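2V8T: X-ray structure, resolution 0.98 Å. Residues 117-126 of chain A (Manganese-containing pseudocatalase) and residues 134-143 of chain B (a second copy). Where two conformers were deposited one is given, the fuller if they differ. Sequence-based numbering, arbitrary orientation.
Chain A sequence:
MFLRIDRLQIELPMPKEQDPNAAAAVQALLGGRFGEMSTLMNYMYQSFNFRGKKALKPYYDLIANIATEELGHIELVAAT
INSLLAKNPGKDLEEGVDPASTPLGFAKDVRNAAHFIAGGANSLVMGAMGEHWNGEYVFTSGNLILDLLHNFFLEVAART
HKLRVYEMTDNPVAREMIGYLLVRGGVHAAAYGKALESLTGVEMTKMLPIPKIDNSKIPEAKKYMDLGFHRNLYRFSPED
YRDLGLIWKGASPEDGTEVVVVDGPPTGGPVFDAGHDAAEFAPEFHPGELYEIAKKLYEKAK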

ATOM      1  N   ILE A 117      20.442   4.330  -3.089  1.00  8.25           N
ATOM      2  CA  ILE A 117      19.794   5.569  -3.543  1.00  8.47           C
ATOM      3  C   ILE A 117      19.106   6.266  -2.373  1.00  8.57           C
ATOM      4  O   ILE A 117      19.461   7.376  -2.004  1.00 13.04           O
ATOM      5  N   ALA A 118      18.112   5.621  -1.793  1.00  9.60           N
ATOM      6  CA  ALA A 118      17.433   6.178  -0.626  1.00  9.88           C
ATOM      7  C   ALA A 118      18.325   6.128   0.613  1.00  8.88           C
ATOM      8  O   ALA A 118      18.387   7.059   1.403  1.00 13.34           O
ATOM      9  N   GLY A 119      18.929   4.974   0.850  1.00  7.16           N
ATOM     10  CA  GLY A 119      19.912   4.862   1.896  1.00  7.39           C
ATOM     11  C   GLY A 119      21.265   5.327   1.399  1.00  7.81           C
ATOM     12  O   GLY A 119      21.557   5.301   0.205  1.00  8.59           O
ATOM     13  N   GLY A 120      22.139   5.699   2.324  1.00  7.84           N
ATOM     14  CA  GLY A 120      23.525   5.931   2.025  1.00  8.10           C
ATOM     15  C   GLY A 120      24.329   4.643   2.225  1.00  7.50           C
ATOM     16  O   GLY A 120      25.190   4.566   3.100  1.00  8.35           O
ATOM     17  N   ALA A 121      23.973   3.616   1.424  1.00  7.19           N
ATOM     18  CA  ALA A 121      24.483   2.258   1.659  1.00  6.91           C
ATOM     19  C   ALA A 121      24.207   1.851   3.123  1.00  6.39           C
ATOM     20  O   ALA A 121      25.122   1.484   3.864  1.00  7.04           O
ATOM     21  N   ASN A 122      22.937   1.908   3.525  1.00  6.55           N
ATOM     22  CA  ASN A 122      22.556   1.571   4.897  1.00  6.41           C
ATOM     23  C   ASN A 122      21.173   0.905   4.896  1.00  6.38           C
ATOM     24  O   ASN A 122      20.436   0.906   3.915  1.00  6.62           O
ATOM     25  N   SER A 123      20.858   0.347   6.080  1.00  6.58           N
ATOM     26  CA  SER A 123      19.604  -0.348   6.281  1.00  6.39           C
ATOM     27  C   SER A 123      18.412   0.568   6.080  1.00  6.48           C
ATOM     28  O   SER A 123      18.476   1.790   6.268  1.00  6.89           O
ATOM     29  N   LEU A 124      17.293  -0.065   5.677  1.00  6.42           N
ATOM     30  CA  LEU A 124      16.027   0.598   5.455  1.00  6.40           C
ATOM     31  C   LEU A 124      14.923  -0.190   6.150  1.00  6.18           C
ATOM     32  O   LEU A 124      15.114  -1.333   6.561  1.00  6.89           O
ATOM     33  N   VAL A 125      13.743   0.413   6.294  1.00  6.56           N
ATOM     34  CA  VAL A 125      12.656  -0.198   7.100  1.00  6.81           C
ATOM     35  C   VAL A 125      11.736  -1.027   6.174  1.00  6.64           C
ATOM     36  O   VAL A 125      10.603  -0.651   5.863  1.00  7.27           O
ATOM     37  N   MET A 126      12.292  -2.133   5.691  1.00  6.81           N
ATOM     38  CA  MET A 126      11.717  -2.875   4.589  1.00  6.95           C
ATOM     39  C   MET A 126      12.175  -4.335   4.659  1.00  6.29           C
ATOM     40  O   MET A 126      13.090  -4.701   5.407  1.00  6.61           O
TER
ATOM     41  N   ASN B 134       3.823   3.216   7.920  1.00  7.53           N
ATOM     42  CA  ASN B 134       4.647   2.505   6.956  1.00  8.38           C
ATOM     43  C   ASN B 134       6.093   2.999   7.014  1.00  7.26           C
ATOM     44  O   ASN B 134       6.385   4.175   7.256  1.00  7.57           O
ATOM     45  N   GLY B 135       7.008   2.073   6.732  1.00  7.45           N
ATOM     46  CA  GLY B 135       8.436   2.365   6.789  1.00  8.08           C
ATOM     47  C   GLY B 135       8.922   3.367   5.802  1.00  8.60           C
ATOM     48  O   GLY B 135      10.046   3.886   5.977  1.00 10.33           O
ATOM     49  N   GLU B 136       8.144   3.738   4.774  1.00  8.92           N
ATOM     50  CA  GLU B 136       8.533   4.827   3.897  1.00 11.33           C
ATOM     51  C   GLU B 136       8.395   6.188   4.527  1.00  9.50           C
ATOM     52  O   GLU B 136       8.812   7.195   3.951  1.00 11.91           O
ATOM     53  N   TYR B 137       7.856   6.252   5.741  1.00  8.23           N
ATOM     54  CA  TYR B 137       7.829   7.478   6.531  1.00  8.29           C
ATOM     55  C   TYR B 137       9.201   7.768   7.145  1.00  8.37           C
ATOM     56  O   TYR B 137       9.349   8.844   7.782  1.00  9.80           O
ATOM     57  N   VAL B 138      10.172   6.851   7.013  1.00  7.66           N
ATOM     58  CA  VAL B 138      11.536   7.020   7.548  1.00  7.29           C
ATOM     59  C   VAL B 138      12.454   7.517   6.455  1.00  7.00           C
ATOM     60  O   VAL B 138      12.454   6.992   5.317  1.00  7.82           O
ATOM     61  N   PHE B 139      13.275   8.495   6.822  1.00  6.62           N
ATOM     62  CA  PHE B 139      14.323   9.078   5.989  1.00  6.49           C
ATOM     63  C   PHE B 139      15.655   8.831   6.689  1.00  6.49           C
ATOM     64  O   PHE B 139      15.884   9.341   7.787  1.00  7.66           O
ATOM     65  N   THR B 140      16.509   8.041   6.054  1.00  6.51           N
ATOM     66  CA  THR B 140      17.806   7.708   6.635  1.00  6.89           C
ATOM     67  C   THR B 140      18.819   7.656   5.480  1.00  6.80           C
ATOM     68  O   THR B 140      19.063   6.637   4.855  1.00  8.04           O
ATOM     69  N   SER B 141      19.332   8.843   5.154  1.00  7.14           N
ATOM     70  CA  SER B 141      20.140   9.027   3.959  1.00  7.49           C
ATOM     71  C   SER B 141      21.607   8.753   4.167  1.00  7.57           C
ATOM     72  O   SER B 141      22.380   8.689   3.203  1.00  9.43           O
ATOM     73  N   GLY B 142      22.058   8.693   5.409  1.00  7.77           N
ATOM     74  CA  GLY B 142      23.476   8.589   5.735  1.00  8.86           C
ATOM     75  C   GLY B 142      24.223   9.920   5.726  1.00  8.00           C
ATOM     76  O   GLY B 142      25.368   9.938   6.221  1.00  9.69           O
ATOM     77  N   ASN B 143      23.659  10.983   5.176  1.00  7.51           N
ATOM     78  CA  ASN B 143      24.313  12.310   5.138  1.00  7.32           C
ATOM     79  C   ASN B 143      23.809  13.099   6.339  1.00  7.21           C
ATOM     80  O   ASN B 143      22.619  13.324   6.503  1.00  7.54           O
TER

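Which side chains fill the space between the stretches? A:Val125, B:Val138 and A:Asn122 point toward the partner, while B:Thr140 lies sideways yet is covered extensively. A:Val125 is t (chi1 -167°) and B:Val138 is also t (169°); A:Val125 CG2 approaches B:Val138 CB to 4.0 Å, an apolar contact between two branched side chains. B:Thr140, t at 179°, places its methyl against chain A: CG2 lies 3.9 Å from A:Leu124 CD2 and 3.7 Å from A:Ser123 O. A:Leu124 starts out sideways, but its m,t conformation brings its end nearer to that methyl. B:Thr140 OG1 is hydrogen-bonded elsewhere in the structure.

How does A:Asn122 sit among the backbones? Its CA-to-CB bond points toward chain B, and the p rotamer (chi1 56°) sets the amide beside B:Thr140 and B:Gly142. As modelled, A:Asn122 OD1 is 3.1 Å from B:Thr140 O, but the amide is probably turned over, so the atom names settle no hydrogen bond here.

Why do the backbones come so close at the glycines? Side chains are absent where there is little room. A CB on A:Gly120 would clash with B:Ser141 O, and one on B:Gly135 with A:Val125 O. B:Gly142 has positive phi, and a CB there would be jammed against the preceding carbonyl. B:Ser141 points away, and its p hydroxyl, OG, accepts a hydrogen bond from B:Asn143 N at 3.0 Å.

What links the stretches without a clear direct hydrogen bond? Two waters do. Water 1 accepts from B:Thr140 N (2.9 Å) and donates to A:Ala118 O (3.1 Å); water 2 accepts from A:Val125 N (2.9 Å) and donates to B:Gly135 O (3.0 Å). Both bridges use backbone atoms only.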

ATOM      1  CB  ILE A 117      18.816   5.296  -4.710  1.00  7.81           C
ATOM      2  CG1 ILE A 117      19.515   4.632  -5.901  1.00  8.39           C
ATOM      3  CG2 ILE A 117      18.116   6.606  -5.093  1.00  8.75           C
ATOM      4  CD1 ILE A 117      18.562   4.096  -6.948  1.00  8.88           C
ATOM      5  CB  ALA A 118      16.140   5.414  -0.332  1.00 11.31           C
ATOM      6  CB  ALA A 121      25.920   2.081   1.266  1.00  7.70           C
ATOM      7  CB  ASN A 122      22.635   2.783   5.827  1.00  6.81           C
ATOM      8  CG  ASN A 122      21.834   3.995   5.428  1.00  7.09           C
ATOM      9  OD1 ASN A 122      20.527   3.880   5.258  1.00  8.82           O
ATOM     10  ND2 ASN A 122      22.416   5.095   5.233  1.00  6.60           N
ATOM     11  CB  SER A 123      19.540  -0.948   7.701  1.00  6.82           C
ATOM     12  OG  SER A 123      19.266  -0.008   8.714  1.00  7.41           O
ATOM     13  CB  LEU A 124      15.738   0.751   3.941  1.00  6.90           C
ATOM     14  CG  LEU A 124      16.783   1.595   3.185  1.00  7.13           C
ATOM     15  CD1 LEU A 124      16.555   1.434   1.684  1.00  8.22           C
ATOM     16  CD2 LEU A 124      16.741   3.062   3.582  1.00  8.36           C
ATOM     17  CB  VAL A 125      11.897   0.870   7.892  1.00  7.98           C
ATOM     18  CG1 VAL A 125      11.016   0.165   8.935  1.00  9.31           C
ATOM     19  CG2 VAL A 125      12.847   1.831   8.588  1.00  9.81           C
ATOM     20  CB  MET A 126      12.079  -2.283   3.222  1.00  7.40           C
ATOM     21  CG  MET A 126      13.569  -2.330   2.965  1.00  7.99           C
ATOM     22  SD  MET A 126      14.068  -1.740   1.312  1.00  8.55           S
ATOM     23  CE  MET A 126      13.209  -0.212   1.101  1.00  9.88           C
TER
ATOM     24  CB  ASN B 134       4.110   2.197   5.609  0.64 11.49           C
ATOM     25  CG  ASN B 134       4.374   3.284   4.736  0.64 14.03           C
ATOM     26  OD1 ASN B 134       5.457   3.357   4.180  0.64 19.24           O
ATOM     27  ND2 ASN B 134       3.394   4.153   4.539  0.64 18.75           N
ATOM     28  CB  GLU B 136       7.851   4.759   2.579  0.58 12.02           C
ATOM     29  CG  GLU B 136       9.076   5.332   1.669  0.58 16.20           C
ATOM     30  CD  GLU B 136       8.852   5.149   0.224  0.58 12.83           C
ATOM     31  OE1 GLU B 136       9.634   5.471  -0.593  0.58 14.55           O
ATOM     32  OE2 GLU B 136       7.779   4.670  -0.185  0.58 14.37           O
ATOM     33  CB  TYR B 137       6.774   7.416   7.612  1.00  8.50           C
ATOM     34  CG  TYR B 137       5.338   7.334   7.167  1.00  8.71           C
ATOM     35  CD1 TYR B 137       4.881   7.825   5.974  1.00 12.39           C
ATOM     36  CD2 TYR B 137       4.390   6.864   8.025  1.00  9.05           C
ATOM     37  CE1 TYR B 137       3.519   7.770   5.645  1.00 13.48           C
ATOM     38  CE2 TYR B 137       3.052   6.818   7.745  1.00  9.34           C
ATOM     39  CZ  TYR B 137       2.613   7.260   6.556  1.00 11.29           C
ATOM     40  OH  TYR B 137       1.254   7.192   6.270  1.00 13.84           O
ATOM     41  CB  VAL B 138      12.032   5.672   8.142  1.00  7.40           C
ATOM     42  CG1 VAL B 138      13.528   5.728   8.467  1.00  8.22           C
ATOM     43  CG2 VAL B 138      11.205   5.341   9.380  1.00  9.62           C
ATOM     44  CB  PHE B 139      14.065  10.592   5.842  1.00  7.04           C
ATOM     45  CG  PHE B 139      15.054  11.249   4.950  1.00  6.98           C
ATOM     46  CD1 PHE B 139      14.891  11.198   3.564  1.00  8.13           C
ATOM     47  CD2 PHE B 139      16.168  11.934   5.439  1.00  7.85           C
ATOM     48  CE1 PHE B 139      15.784  11.825   2.706  1.00  8.93           C
ATOM     49  CE2 PHE B 139      17.064  12.554   4.609  1.00  8.44           C
ATOM     50  CZ  PHE B 139      16.870  12.486   3.237  1.00  8.34           C
ATOM     51  CB  THR B 140      17.748   6.469   7.522  1.00  7.12           C
ATOM     52  OG1 THR B 140      19.032   6.167   8.060  1.00  8.15           O
ATOM     53  CG2 THR B 140      17.183   5.218   6.851  1.00  7.59           C
ATOM     54  CB  SER B 141      20.038  10.487   3.474  1.00  8.23           C
ATOM     55  OG  SER B 141      20.769  11.398   4.297  1.00  8.09           O
ATOM     56  CB  ASN B 143      23.969  13.012   3.837  1.00  7.69           C
ATOM     57  CG  ASN B 143      24.631  14.388   3.728  1.00  7.47           C
ATOM     58  OD1 ASN B 143      24.114  15.388   4.210  1.00  8.26           O
ATOM     59  ND2 ASN B 143      25.816  14.415   3.109  1.00  7.85           N
TER
HETATM   60  O   HOH W   1      16.040   6.840   3.471  1.00 10.19           O
HETATM   61  O   HOH W   2      12.781   2.918   5.300  1.00 10.07           O